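Local coordinates for protein putative oxidoreductase yhhX (Escherichia coli K-12, PDB 3F4L) that is a putative oxidoreductase of the Gfo/Idh/MocA family that probably uses NADP and may act as a scyllo-inositol dehydrogenase, at residues T120-R126 / N315-E321; C130-A134 / P234-V238; I146-S151 / D218-V223; V177-D181 / N325-L329; G188-A194 / E211-G217. Numbering follows the deposited sequence.

Interaction 1: T120-R126 / N315-E321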
# COMPACT_ATOMS: atom_id res chain seq x y z
N THR A 120 21.94 22.94 -7.77
CA THR A 120 21.12 21.96 -7.06
C THR A 120 19.64 22.27 -7.12
O THR A 120 19.24 23.41 -7.33
CB THR A 120 21.54 21.93 -5.56
OG1 THR A 120 20.71 21.00 -4.85
CG2 THR A 120 21.37 23.31 -4.93
N PRO A 121 18.79 21.24 -6.97
CA PRO A 121 17.34 21.46 -7.01
C PRO A 121 16.91 21.97 -5.62
O PRO A 121 17.69 21.92 -4.67
CB PRO A 121 16.79 20.07 -7.31
CG PRO A 121 17.76 19.17 -6.59
CD PRO A 121 19.11 19.80 -6.95
N TYR A 122 15.68 22.46 -5.52
CA TYR A 122 15.13 22.98 -4.28
C TYR A 122 14.24 21.88 -3.69
O TYR A 122 13.08 21.75 -4.06
CB TYR A 122 14.28 24.24 -4.58
CG TYR A 122 13.63 24.92 -3.40
CD1 TYR A 122 14.38 25.38 -2.31
CD2 TYR A 122 12.26 25.16 -3.39
CE1 TYR A 122 13.77 26.06 -1.25
CE2 TYR A 122 11.64 25.83 -2.34
CZ TYR A 122 12.41 26.28 -1.28
OH TYR A 122 11.81 26.94 -0.24
N GLN A 123 14.80 21.07 -2.79
CA GLN A 123 14.03 19.99 -2.17
C GLN A 123 13.69 20.39 -0.74
O GLN A 123 14.18 19.80 0.21
CB GLN A 123 14.84 18.69 -2.18
CG GLN A 123 15.22 18.21 -3.59
CD GLN A 123 14.01 17.90 -4.46
OE1 GLN A 123 12.87 17.88 -3.98
NE2 GLN A 123 14.25 17.64 -5.74
N ASN A 124 12.83 21.39 -0.61
CA ASN A 124 12.43 21.89 0.69
C ASN A 124 11.66 20.89 1.55
O ASN A 124 11.66 21.00 2.77
CB ASN A 124 11.61 23.18 0.53
CG ASN A 124 10.34 22.98 -0.30
OD1 ASN A 124 10.38 22.44 -1.40
ND2 ASN A 124 9.21 23.43 0.23
N ARG A 125 11.02 19.90 0.93
CA ARG A 125 10.26 18.94 1.73
C ARG A 125 11.14 17.99 2.53
O ARG A 125 10.65 17.09 3.23
CB ARG A 125 9.26 18.18 0.84
CG ARG A 125 8.31 19.12 0.07
CD ARG A 125 6.93 18.53 -0.19
NE ARG A 125 6.12 18.56 1.02
CZ ARG A 125 5.02 19.30 1.19
NH1 ARG A 125 4.57 20.08 0.21
NH2 ARG A 125 4.40 19.29 2.35
N ARG A 126 12.45 18.19 2.44
CA ARG A 126 13.37 17.39 3.22
C ARG A 126 13.31 17.97 4.61
O ARG A 126 13.84 17.40 5.57
CB ARG A 126 14.79 17.49 2.67
CG ARG A 126 14.97 16.68 1.40
CD ARG A 126 16.44 16.53 1.03
NE ARG A 126 16.59 15.71 -0.16
CZ ARG A 126 17.73 15.16 -0.54
NH1 ARG A 126 18.82 15.35 0.18
NH2 ARG A 126 17.79 14.41 -1.63
N ASN A 315 26.89 19.94 -0.36
CA ASN A 315 25.54 20.41 -0.66
C ASN A 315 24.53 19.50 0.04
O ASN A 315 24.78 18.30 0.18
CB ASN A 315 25.32 20.39 -2.17
CG ASN A 315 24.03 21.08 -2.59
OD1 ASN A 315 23.83 22.26 -2.29
ND2 ASN A 315 23.16 20.35 -3.27
N TYR A 316 23.40 20.06 0.46
CA TYR A 316 22.39 19.26 1.17
C TYR A 316 21.81 18.13 0.34
O TYR A 316 21.38 17.11 0.88
CB TYR A 316 21.27 20.16 1.72
CG TYR A 316 20.25 20.64 0.70
CD1 TYR A 316 20.62 21.44 -0.38
CD2 TYR A 316 18.90 20.33 0.85
CE1 TYR A 316 19.68 21.91 -1.29
CE2 TYR A 316 17.94 20.79 -0.06
CZ TYR A 316 18.34 21.58 -1.12
OH TYR A 316 17.40 22.05 -2.01
N VAL A 317 21.80 18.31 -0.98
CA VAL A 317 21.30 17.28 -1.88
C VAL A 317 22.48 16.71 -2.68
O VAL A 317 23.26 17.46 -3.27
CB VAL A 317 20.27 17.85 -2.89
CG1 VAL A 317 19.84 16.77 -3.87
CG2 VAL A 317 19.05 18.39 -2.15
N LYS A 318 22.61 15.39 -2.70
CA LYS A 318 23.70 14.77 -3.45
C LYS A 318 23.32 14.65 -4.92
O LYS A 318 22.16 14.41 -5.26
CB LYS A 318 24.03 13.39 -2.88
CG LYS A 318 24.31 13.37 -1.39
CD LYS A 318 24.97 12.07 -0.95
CE LYS A 318 24.12 10.85 -1.27
NZ LYS A 318 24.83 9.60 -0.89
N GLU A 319 24.32 14.80 -5.79
CA GLU A 319 24.13 14.70 -7.24
C GLU A 319 23.44 13.39 -7.61
O GLU A 319 22.50 13.38 -8.40
CB GLU A 319 25.50 14.80 -7.95
CG GLU A 319 25.45 14.86 -9.48
CD GLU A 319 26.85 14.96 -10.11
OE1 GLU A 319 27.65 15.81 -9.65
OE2 GLU A 319 27.15 14.20 -11.07
N SER A 320 23.90 12.28 -7.02
CA SER A 320 23.33 10.97 -7.31
C SER A 320 21.85 10.88 -6.96
O SER A 320 21.10 10.18 -7.63
CB SER A 320 24.10 9.87 -6.57
OG SER A 320 24.00 10.01 -5.16
N GLU A 321 21.43 11.58 -5.92
CA GLU A 321 20.02 11.55 -5.53
C GLU A 321 19.18 12.26 -6.59
O GLU A 321 18.06 11.84 -6.90
CB GLU A 321 19.84 12.24 -4.17
CG GLU A 321 20.68 11.60 -3.07
CD GLU A 321 20.57 12.31 -1.73
OE1 GLU A 321 20.75 13.54 -1.67
OE2 GLU A 321 20.32 11.63 -0.72

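Interaction 2: C130-A134 / P234-V238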
# COMPACT_ATOMS: atom_id res chain seq x y z
N CYS A 130 6.62 16.33 9.26
CA CYS A 130 6.17 14.94 9.22
C CYS A 130 7.33 14.02 8.82
O CYS A 130 7.62 13.02 9.49
CB CYS A 130 5.01 14.80 8.22
SG CYS A 130 5.22 15.74 6.67
N PHE A 131 7.99 14.38 7.73
CA PHE A 131 9.13 13.62 7.24
C PHE A 131 10.26 13.56 8.28
O PHE A 131 10.79 12.48 8.57
CB PHE A 131 9.66 14.25 5.95
CG PHE A 131 10.94 13.65 5.48
CD1 PHE A 131 10.99 12.33 5.05
CD2 PHE A 131 12.12 14.40 5.50
CE1 PHE A 131 12.21 11.76 4.65
CE2 PHE A 131 13.34 13.84 5.10
CZ PHE A 131 13.38 12.52 4.68
N LEU A 132 10.62 14.71 8.85
CA LEU A 132 11.70 14.73 9.84
C LEU A 132 11.40 13.86 11.05
O LEU A 132 12.32 13.28 11.64
CB LEU A 132 11.99 16.16 10.29
CG LEU A 132 12.59 17.13 9.27
CD1 LEU A 132 12.70 18.51 9.90
CD2 LEU A 132 13.95 16.64 8.79
N THR A 133 10.13 13.76 11.43
CA THR A 133 9.77 12.92 12.57
C THR A 133 9.98 11.45 12.19
O THR A 133 10.51 10.68 12.97
CB THR A 133 8.28 13.12 13.00
OG1 THR A 133 8.01 14.52 13.20
CG2 THR A 133 8.01 12.40 14.32
N ALA A 134 9.58 11.08 10.98
CA ALA A 134 9.76 9.71 10.53
C ALA A 134 11.26 9.39 10.44
O ALA A 134 11.69 8.29 10.81
CB ALA A 134 9.10 9.51 9.18
N PRO A 234 -2.38 7.52 6.92
CA PRO A 234 -1.42 8.22 7.78
C PRO A 234 -0.47 8.87 6.76
O PRO A 234 -0.38 8.39 5.62
CB PRO A 234 -0.74 7.08 8.53
CG PRO A 234 -1.83 6.07 8.66
CD PRO A 234 -2.52 6.10 7.31
N LYS A 235 0.22 9.95 7.14
CA LYS A 235 1.17 10.61 6.24
C LYS A 235 2.38 9.70 6.00
O LYS A 235 2.90 9.61 4.89
CB LYS A 235 1.63 11.94 6.85
CG LYS A 235 2.66 12.68 5.99
CD LYS A 235 2.05 13.24 4.71
CE LYS A 235 3.13 13.60 3.68
NZ LYS A 235 3.83 12.36 3.21
N PHE A 236 2.85 9.04 7.07
CA PHE A 236 3.97 8.11 6.97
C PHE A 236 3.71 6.89 7.83
O PHE A 236 3.12 6.98 8.92
CB PHE A 236 5.29 8.71 7.45
CG PHE A 236 5.89 9.73 6.52
CD1 PHE A 236 5.74 11.09 6.77
CD2 PHE A 236 6.60 9.32 5.39
CE1 PHE A 236 6.29 12.04 5.90
CE2 PHE A 236 7.15 10.26 4.52
CZ PHE A 236 7.00 11.62 4.77
N ILE A 237 4.19 5.75 7.34
CA ILE A 237 4.08 4.49 8.06
C ILE A 237 5.46 3.86 7.91
O ILE A 237 6.01 3.85 6.81
CB ILE A 237 3.06 3.52 7.42
CG1 ILE A 237 1.65 4.10 7.51
CG2 ILE A 237 3.11 2.17 8.15
CD1 ILE A 237 0.61 3.20 6.89
N VAL A 238 6.04 3.38 9.00
CA VAL A 238 7.35 2.73 8.95
C VAL A 238 7.27 1.47 9.80
O VAL A 238 6.83 1.53 10.96
CB VAL A 238 8.47 3.62 9.54
CG1 VAL A 238 9.81 2.88 9.45
CG2 VAL A 238 8.55 4.94 8.80

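Interaction 3: I146-S151 / D218-V223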
# COMPACT_ATOMS: atom_id res chain seq x y z
N ILE A 146 14.66 -1.87 9.29
CA ILE A 146 13.48 -1.37 8.58
C ILE A 146 13.11 -2.25 7.40
O ILE A 146 13.96 -2.59 6.59
CB ILE A 146 13.73 0.06 8.08
CG1 ILE A 146 14.18 0.94 9.25
CG2 ILE A 146 12.47 0.61 7.41
CD1 ILE A 146 13.22 0.92 10.43
N VAL A 147 11.84 -2.61 7.30
CA VAL A 147 11.40 -3.44 6.19
C VAL A 147 10.38 -2.76 5.29
O VAL A 147 10.22 -3.14 4.14
CB VAL A 147 10.86 -4.80 6.68
CG1 VAL A 147 11.98 -5.59 7.31
CG2 VAL A 147 9.72 -4.59 7.67
N GLU A 148 9.68 -1.75 5.81
CA GLU A 148 8.71 -1.07 4.99
C GLU A 148 8.46 0.38 5.39
O GLU A 148 8.39 0.72 6.57
CB GLU A 148 7.38 -1.83 4.96
CG GLU A 148 6.43 -1.33 3.87
CD GLU A 148 5.57 -2.43 3.26
OE1 GLU A 148 6.12 -3.50 2.92
OE2 GLU A 148 4.34 -2.22 3.09
N VAL A 149 8.35 1.23 4.38
CA VAL A 149 8.09 2.65 4.56
C VAL A 149 6.96 2.97 3.58
O VAL A 149 6.96 2.48 2.44
CB VAL A 149 9.35 3.50 4.22
CG1 VAL A 149 9.02 5.01 4.27
CG2 VAL A 149 10.45 3.20 5.22
N GLU A 150 5.99 3.75 4.03
CA GLU A 150 4.87 4.10 3.17
C GLU A 150 4.62 5.60 3.33
O GLU A 150 4.44 6.09 4.44
CB GLU A 150 3.63 3.30 3.58
CG GLU A 150 2.51 3.28 2.54
CD GLU A 150 1.38 2.33 2.93
OE1 GLU A 150 1.66 1.16 3.29
OE2 GLU A 150 0.20 2.74 2.88
N SER A 151 4.63 6.31 2.20
CA SER A 151 4.40 7.75 2.18
C SER A 151 3.17 8.09 1.35
O SER A 151 3.02 7.62 0.22
CB SER A 151 5.63 8.45 1.60
OG SER A 151 5.38 9.83 1.42
N ASP A 218 15.81 -6.16 0.84
CA ASP A 218 14.56 -6.66 1.38
C ASP A 218 13.64 -5.54 1.83
O ASP A 218 12.53 -5.79 2.28
CB ASP A 218 14.83 -7.58 2.57
CG ASP A 218 15.49 -8.89 2.16
OD1 ASP A 218 14.89 -9.64 1.36
OD2 ASP A 218 16.61 -9.15 2.63
N LEU A 219 14.11 -4.29 1.73
CA LEU A 219 13.31 -3.15 2.14
C LEU A 219 12.49 -2.59 0.99
O LEU A 219 12.99 -2.46 -0.12
CB LEU A 219 14.21 -2.03 2.67
CG LEU A 219 13.51 -0.67 2.73
CD1 LEU A 219 12.50 -0.66 3.86
CD2 LEU A 219 14.55 0.42 2.91
N LYS A 220 11.23 -2.24 1.27
CA LYS A 220 10.36 -1.66 0.26
C LYS A 220 9.78 -0.33 0.76
O LYS A 220 9.20 -0.26 1.85
CB LYS A 220 9.20 -2.61 -0.12
CG LYS A 220 8.33 -2.06 -1.27
CD LYS A 220 7.21 -3.00 -1.71
CE LYS A 220 6.04 -3.00 -0.73
NZ LYS A 220 4.96 -3.93 -1.19
N ALA A 221 9.98 0.72 -0.03
CA ALA A 221 9.49 2.05 0.28
C ALA A 221 8.42 2.39 -0.74
O ALA A 221 8.66 2.39 -1.96
CB ALA A 221 10.62 3.07 0.21
N ILE A 222 7.23 2.70 -0.24
CA ILE A 222 6.09 3.04 -1.08
C ILE A 222 5.76 4.53 -1.06
O ILE A 222 5.66 5.14 0.00
CB ILE A 222 4.86 2.23 -0.61
CG1 ILE A 222 5.10 0.74 -0.88
CG2 ILE A 222 3.61 2.72 -1.32
CD1 ILE A 222 4.01 -0.18 -0.33
N VAL A 223 5.61 5.11 -2.24
CA VAL A 223 5.25 6.52 -2.35
C VAL A 223 4.00 6.57 -3.22
O VAL A 223 3.99 6.05 -4.33
CB VAL A 223 6.35 7.34 -3.05
CG1 VAL A 223 5.84 8.72 -3.30
CG2 VAL A 223 7.61 7.37 -2.19

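Interaction 4: V177-D181 / N325-L329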
# COMPACT_ATOMS: atom_id res chain seq x y z
N VAL A 177 8.09 13.89 -7.43
CA VAL A 177 9.45 14.41 -7.37
C VAL A 177 9.85 14.69 -5.92
O VAL A 177 10.99 14.44 -5.52
CB VAL A 177 9.62 15.69 -8.25
CG1 VAL A 177 8.86 16.88 -7.64
CG2 VAL A 177 11.11 16.03 -8.39
N HIS A 178 8.90 15.18 -5.12
CA HIS A 178 9.15 15.50 -3.71
C HIS A 178 9.11 14.29 -2.78
O HIS A 178 9.98 14.11 -1.94
CB HIS A 178 8.13 16.51 -3.21
CG HIS A 178 8.32 17.88 -3.76
ND1 HIS A 178 7.29 18.60 -4.33
CD2 HIS A 178 9.41 18.68 -3.80
CE1 HIS A 178 7.74 19.80 -4.68
NE2 HIS A 178 9.02 19.87 -4.37
N THR A 179 8.06 13.49 -2.90
CA THR A 179 7.94 12.34 -2.04
C THR A 179 9.02 11.29 -2.32
O THR A 179 9.54 10.70 -1.38
CB THR A 179 6.52 11.74 -2.15
OG1 THR A 179 6.19 11.49 -3.52
CG2 THR A 179 5.51 12.73 -1.56
N MSE A 180 9.38 11.09 -3.58
CA MSE A 180 10.44 10.12 -3.88
C MSE A 180 11.79 10.65 -3.42
O MSE A 180 12.65 9.88 -3.01
CB MSE A 180 10.49 9.79 -5.38
CG MSE A 180 9.33 8.94 -5.89
SE MSE A 180 9.85 7.89 -7.44
CE MSE A 180 10.22 9.34 -8.65
N ASP A 181 11.99 11.96 -3.51
CA ASP A 181 13.23 12.58 -3.06
C ASP A 181 13.46 12.29 -1.57
O ASP A 181 14.59 12.02 -1.15
CB ASP A 181 13.21 14.09 -3.27
CG ASP A 181 14.40 14.78 -2.65
OD1 ASP A 181 15.52 14.69 -3.22
OD2 ASP A 181 14.23 15.39 -1.57
N ASN A 325 16.36 10.36 -9.01
CA ASN A 325 14.98 10.85 -9.04
C ASN A 325 14.49 11.03 -10.48
O ASN A 325 13.45 10.50 -10.87
CB ASN A 325 14.89 12.17 -8.27
CG ASN A 325 13.48 12.51 -7.84
OD1 ASN A 325 13.25 12.90 -6.69
ND2 ASN A 325 12.53 12.38 -8.76
N LEU A 326 15.26 11.78 -11.27
CA LEU A 326 14.90 12.02 -12.67
C LEU A 326 14.77 10.73 -13.47
O LEU A 326 13.87 10.59 -14.29
CB LEU A 326 15.95 12.92 -13.33
CG LEU A 326 15.85 14.43 -13.09
CD1 LEU A 326 15.56 14.73 -11.62
CD2 LEU A 326 17.17 15.09 -13.53
N GLU A 327 15.69 9.79 -13.24
CA GLU A 327 15.66 8.52 -13.97
C GLU A 327 14.40 7.72 -13.62
O GLU A 327 13.74 7.18 -14.50
CB GLU A 327 16.91 7.70 -13.65
CG GLU A 327 17.03 6.43 -14.44
CD GLU A 327 18.28 5.65 -14.09
OE1 GLU A 327 19.37 6.25 -14.03
OE2 GLU A 327 18.17 4.42 -13.88
N ILE A 328 14.09 7.65 -12.33
CA ILE A 328 12.91 6.92 -11.88
C ILE A 328 11.64 7.52 -12.49
O ILE A 328 10.78 6.79 -12.98
CB ILE A 328 12.81 6.91 -10.33
CG1 ILE A 328 13.95 6.05 -9.74
CG2 ILE A 328 11.45 6.34 -9.89
CD1 ILE A 328 14.06 6.06 -8.21
N LEU A 329 11.53 8.84 -12.48
CA LEU A 329 10.36 9.49 -13.06
C LEU A 329 10.23 9.17 -14.55
O LEU A 329 9.15 8.79 -15.02
CB LEU A 329 10.45 11.01 -12.85
CG LEU A 329 10.23 11.49 -11.41
CD1 LEU A 329 10.48 12.99 -11.30
CD2 LEU A 329 8.79 11.16 -11.00

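Interaction 5: G188-A194 / E211-G217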
# COMPACT_ATOMS: atom_id res chain seq x y z
N GLY A 188 18.81 6.10 -0.57
CA GLY A 188 19.65 6.11 -1.75
C GLY A 188 19.00 5.62 -3.03
O GLY A 188 17.83 5.86 -3.29
N ARG A 189 19.81 4.92 -3.83
CA ARG A 189 19.40 4.37 -5.13
C ARG A 189 18.81 2.97 -4.99
O ARG A 189 19.49 2.03 -4.55
CB ARG A 189 20.64 4.32 -6.03
CG ARG A 189 20.50 4.91 -7.43
CD ARG A 189 21.88 4.97 -8.11
NE ARG A 189 21.99 6.03 -9.12
CZ ARG A 189 23.11 6.32 -9.80
NH1 ARG A 189 24.22 5.63 -9.59
NH2 ARG A 189 23.11 7.30 -10.69
N PRO A 190 17.54 2.78 -5.38
CA PRO A 190 16.91 1.46 -5.27
C PRO A 190 17.39 0.48 -6.34
O PRO A 190 17.92 0.89 -7.38
CB PRO A 190 15.43 1.78 -5.43
CG PRO A 190 15.45 2.89 -6.43
CD PRO A 190 16.60 3.77 -5.92
N ASP A 191 17.17 -0.80 -6.07
CA ASP A 191 17.53 -1.88 -6.99
C ASP A 191 16.46 -1.99 -8.09
O ASP A 191 16.78 -2.17 -9.26
CB ASP A 191 17.59 -3.23 -6.27
CG ASP A 191 18.62 -3.26 -5.16
OD1 ASP A 191 19.72 -2.70 -5.36
OD2 ASP A 191 18.33 -3.84 -4.09
N HIS A 192 15.20 -1.90 -7.67
CA HIS A 192 14.06 -2.02 -8.57
C HIS A 192 12.97 -1.00 -8.25
O HIS A 192 12.90 -0.48 -7.14
CB HIS A 192 13.42 -3.40 -8.44
CG HIS A 192 14.40 -4.53 -8.33
ND1 HIS A 192 15.10 -5.01 -9.41
CD2 HIS A 192 14.77 -5.28 -7.27
CE1 HIS A 192 15.87 -6.02 -9.02
NE2 HIS A 192 15.69 -6.20 -7.72
N VAL A 193 12.12 -0.74 -9.23
CA VAL A 193 11.00 0.16 -9.05
C VAL A 193 9.76 -0.42 -9.70
O VAL A 193 9.80 -0.85 -10.85
CB VAL A 193 11.25 1.56 -9.66
CG1 VAL A 193 10.02 2.43 -9.45
CG2 VAL A 193 12.47 2.21 -9.01
N ALA A 194 8.65 -0.45 -8.96
CA ALA A 194 7.38 -0.94 -9.49
C ALA A 194 6.49 0.31 -9.65
O ALA A 194 6.35 1.09 -8.71
CB ALA A 194 6.71 -1.92 -8.52
N GLU A 211 1.56 5.23 -7.60
CA GLU A 211 2.17 4.51 -6.49
C GLU A 211 3.48 3.97 -7.03
O GLU A 211 3.49 3.19 -7.99
CB GLU A 211 1.30 3.35 -6.00
CG GLU A 211 1.95 2.63 -4.81
CD GLU A 211 1.13 1.47 -4.28
OE1 GLU A 211 -0.12 1.56 -4.27
OE2 GLU A 211 1.75 0.46 -3.85
N ALA A 212 4.58 4.41 -6.45
CA ALA A 212 5.89 3.95 -6.85
C ALA A 212 6.44 3.16 -5.69
O ALA A 212 6.35 3.58 -4.54
CB ALA A 212 6.80 5.12 -7.18
N GLN A 213 7.00 1.99 -5.99
CA GLN A 213 7.57 1.13 -4.96
C GLN A 213 9.05 0.99 -5.25
O GLN A 213 9.45 0.48 -6.29
CB GLN A 213 6.90 -0.24 -4.98
CG GLN A 213 5.39 -0.15 -4.75
CD GLN A 213 4.73 -1.50 -4.55
OE1 GLN A 213 3.55 -1.57 -4.21
NE2 GLN A 213 5.49 -2.57 -4.75
N LEU A 214 9.87 1.48 -4.32
CA LEU A 214 11.31 1.43 -4.47
C LEU A 214 11.87 0.32 -3.59
O LEU A 214 11.64 0.32 -2.38
CB LEU A 214 11.94 2.77 -4.08
CG LEU A 214 11.68 3.96 -5.02
CD1 LEU A 214 10.20 4.27 -5.11
CD2 LEU A 214 12.45 5.18 -4.52
N PHE A 215 12.60 -0.61 -4.19
CA PHE A 215 13.15 -1.72 -3.43
C PHE A 215 14.63 -1.56 -3.13
O PHE A 215 15.43 -1.26 -4.01
CB PHE A 215 12.92 -3.03 -4.18
CG PHE A 215 11.48 -3.32 -4.47
CD1 PHE A 215 10.79 -2.57 -5.41
CD2 PHE A 215 10.81 -4.34 -3.81
CE1 PHE A 215 9.46 -2.82 -5.70
CE2 PHE A 215 9.48 -4.61 -4.08
CZ PHE A 215 8.79 -3.85 -5.03
N TYR A 216 15.00 -1.75 -1.86
CA TYR A 216 16.39 -1.68 -1.44
C TYR A 216 16.63 -3.00 -0.71
O TYR A 216 16.40 -3.11 0.49
CB TYR A 216 16.63 -0.50 -0.49
CG TYR A 216 16.31 0.85 -1.07
CD1 TYR A 216 15.00 1.36 -1.03
CD2 TYR A 216 17.30 1.65 -1.63
CE1 TYR A 216 14.70 2.63 -1.54
CE2 TYR A 216 17.02 2.93 -2.13
CZ TYR A 216 15.71 3.41 -2.08
OH TYR A 216 15.43 4.68 -2.55
N GLY A 217 17.08 -4.00 -1.46
CA GLY A 217 17.30 -5.30 -0.87
C GLY A 217 15.94 -5.81 -0.44
O GLY A 217 15.01 -5.85 -1.24

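Interaction 1: T120-R126 / N315-E321
Thr-120 sits on the edge strand of the parallel sheet of the Rossmann domain and accepts a hydrogen bond at OG1 from Asn-315 ND2 (3.0 Å). Asn-315 ND2 also reaches Val-317 O, at 2.9 Å, bracing its own turn. Pro-121 lays its CG 4.2 Å from Val-317 CG1, and its carbonyl O lies 2.7 Å from Tyr-316 OH, a weak hydrogen bond. That hydroxyl is used twice, because Gln-123 N donates to Tyr-316 OH at 2.9 Å; the phenol thus bridges the backbone around Tyr-122, whose CA-to-CB bond points away and whose OH bonds to the carbonyl O of Tyr-17. Arg-126, on a 3-10 turn, closes the contact. Arg-126 NH1 and NH2 donate to Glu-321 OE1 (3.2 and 3.1 Å) in a buried salt bridge, with Val-317 CG2 over one face of the guanidinium, while NE forms a second salt bridge with Asp-181. Glu-321 OE1 also accepts from the backbone N of the N-cap residue Lys-318 (2.8 Å), the side-chain-to-backbone half of a capping box. This is a domain junction of a Gfo/Idh/MocA oxidoreductase, where the Rossmann fold meets a helix of the C-terminal alpha/beta domain.

Interaction 2: C130-A134 / P234-V238
A sulfur beside an aromatic ring marks this contact: Cys-130 SG lies 5.3 Å from the centroid of the Phe-236 ring, at the ring's edge rather than over its face. Most of the contact is built on the Phe-236 ring, which reaches from the strand to the first turn of helix 129-140. Phe-236 CE1 approaches Cys-130 CB at 3.8 Å and the backbone N of Phe-131 at 3.4 Å, and Phe-236 CZ meets Phe-131 CB at 3.9 Å. Four residues on from Cys-130, one helical turn later, Ala-134 sets its methyl over a face of the same ring, with CB 4.2 Å from Phe-236 CG. A small side chain at that position lets the ring lie close to the helix. Lys-235 adds its aliphatic part, CG standing 3.9 Å from Cys-130 CB, while its NZ goes to the carbonyl of His-152. Lys-235 and Phe-236 both face Lys-247 on the neighbouring strand, a classic beta bulge, and both CA-to-CB bonds point toward the helix. The short helix and strand segments run almost parallel, 9° apart, with their axes 9.4 Å from each other. Helix 171-187 adjoins the same core, its Gln-182 touching both Phe-131 and Phe-236. This is helix-on-sheet packing of an alpha/beta domain: helix 129-140 lies against the large mixed sheet of the C-terminal half.

Interaction 3: I146-S151 / D218-V223
Leu-219 lays CD1 against the backbone of Ile-146 and Val-147, 3.3 Å from Val-147 C and 3.8 Å from Ile-146 CG2. Beyond it the two segments run as neighbouring parallel strands, 7° apart, in the mixed sheet of the C-terminal alpha/beta domain. Val-147 and Glu-148 both face His-239 on the other neighbouring strand, a classic beta bulge at the start of the pairing. Val-149 and Ser-151 share a face with Ala-221 and Val-223, which helix 171-187 covers. Glu-148, Glu-150, Lys-220 and Ile-222 lie on the other face, toward the second subunit. There Lys-220 makes salt bridges with Asp-196 and Glu-211 of the second subunit, and Glu-148 with Lys-224 of that subunit; Glu-148 OE1 and Lys-220 NZ, 4.3 Å apart, are too distant for a salt bridge. The backbone bonds are Lys-220 N to Val-147 O (3.2 Å), Val-149 N to Lys-220 O (3.1 Å), and, shortest, Ile-222 N to Val-149 O and Ser-151 N to Ile-222 O, both 2.7 Å.

Interaction 4: V177-D181 / N325-L329
Asn-325 opens the segment by pointing its amide at helix 171-187, between Val-177 and Asp-181, whose CA lies 6.5 Å from the CA of Asn-325. The Asn-325 amide comes within 3.0 Å of Val-177 O (modelled OD1). One turn on, Ile-328 presents CG2 to the selenium of Met-180, with Met-180 SE to Ile-328 CG2 only 3.3 Å. Leu-329 follows, with Leu-329 CD2 3.3 Å from Met-180 CE and Leu-329 CD1 4.2 Å from Val-177 CB. Met-180, modelled as selenomethionine, thus extends its side chain between the helices, filling the space left by axes 10.4 Å apart that cross at 122°. Phe-172 borders this core too, touching both Met-180 and Leu-329. The chemistry is largely apolar: contacts of Val-177 and Met-180 with Ile-328 and Leu-329 make up most of the interface, the polar Asn-325 is buried beside this apolar patch, and the charge of Asp-181 is satisfied by a salt bridge with Arg-126.

Interaction 5: G188-A194 / E211-G217
Six hydrogen bonds hold these segments together. The shortest runs from Asp-191 N to Phe-215 O at 2.7 Å, and Tyr-216 OH donates to Gly-188 O at 2.8 Å. Asp-191 OD2 accepts from Gly-217 N (2.9 Å), so this aspartate ties the end of the second strand through both backbone and side chain. Further along, Phe-215 N bonds to His-192 O (3.0 Å), and Ala-194 exchanges two bonds with Gln-213, N to O and O to N, each 2.9 Å. Between these lies Val-193 with Leu-214, a non-hydrogen-bonded pair, where Val-193 CA approaches Gln-213 O at 3.2 Å. Packing builds outward from here. Pro-190 CB sits over the face of the Tyr-216 ring, 3.9 Å from its centroid, in a CH-pi contact, and 3.9 Å from Leu-214 CB. On the other face of the sheet Ala-194 CB meets Phe-215 CE1 at 4.0 Å, at the ring edge. Gly-188 leaves helix 171-187 with positive phi, turning the chain toward the strand. Ile-328 of helix 319-331 backs Pro-190 and Leu-214, whereas His-192 and Phe-215 pack on Pro-338 of the second subunit. The result is an antiparallel beta hairpin, strands 192-198 and 209-216, within the large sheet of the C-terminal alpha/beta domain.

Overall arrangement
Interactions 2, 3 and 5 are successive steps across one mixed sheet: Glu-150 N lies 2.8 Å from Ile-237 O, joining 2 to 3, and Ala-212 N lies 2.7 Å from Val-223 O, joining 3 to 5. Interaction 4 packs on the sheet face bearing Val-223 and Leu-214, with Ile-328 CD1 3.9 Å from Pro-190 CG and Thr-179 OG1 2.8 Å from Val-223 CG1. Interaction 1 links that helical layer to the Rossmann half; the centres of 1 and 4 are about 11 Å apart, and Arg-126 NE reaches Asp-181 OD2 at 2.8 Å. Interactions 3 and 5, and interaction 2 through Ile-237, touch the second subunit, so the face away from helix 171-187 serves the dimer.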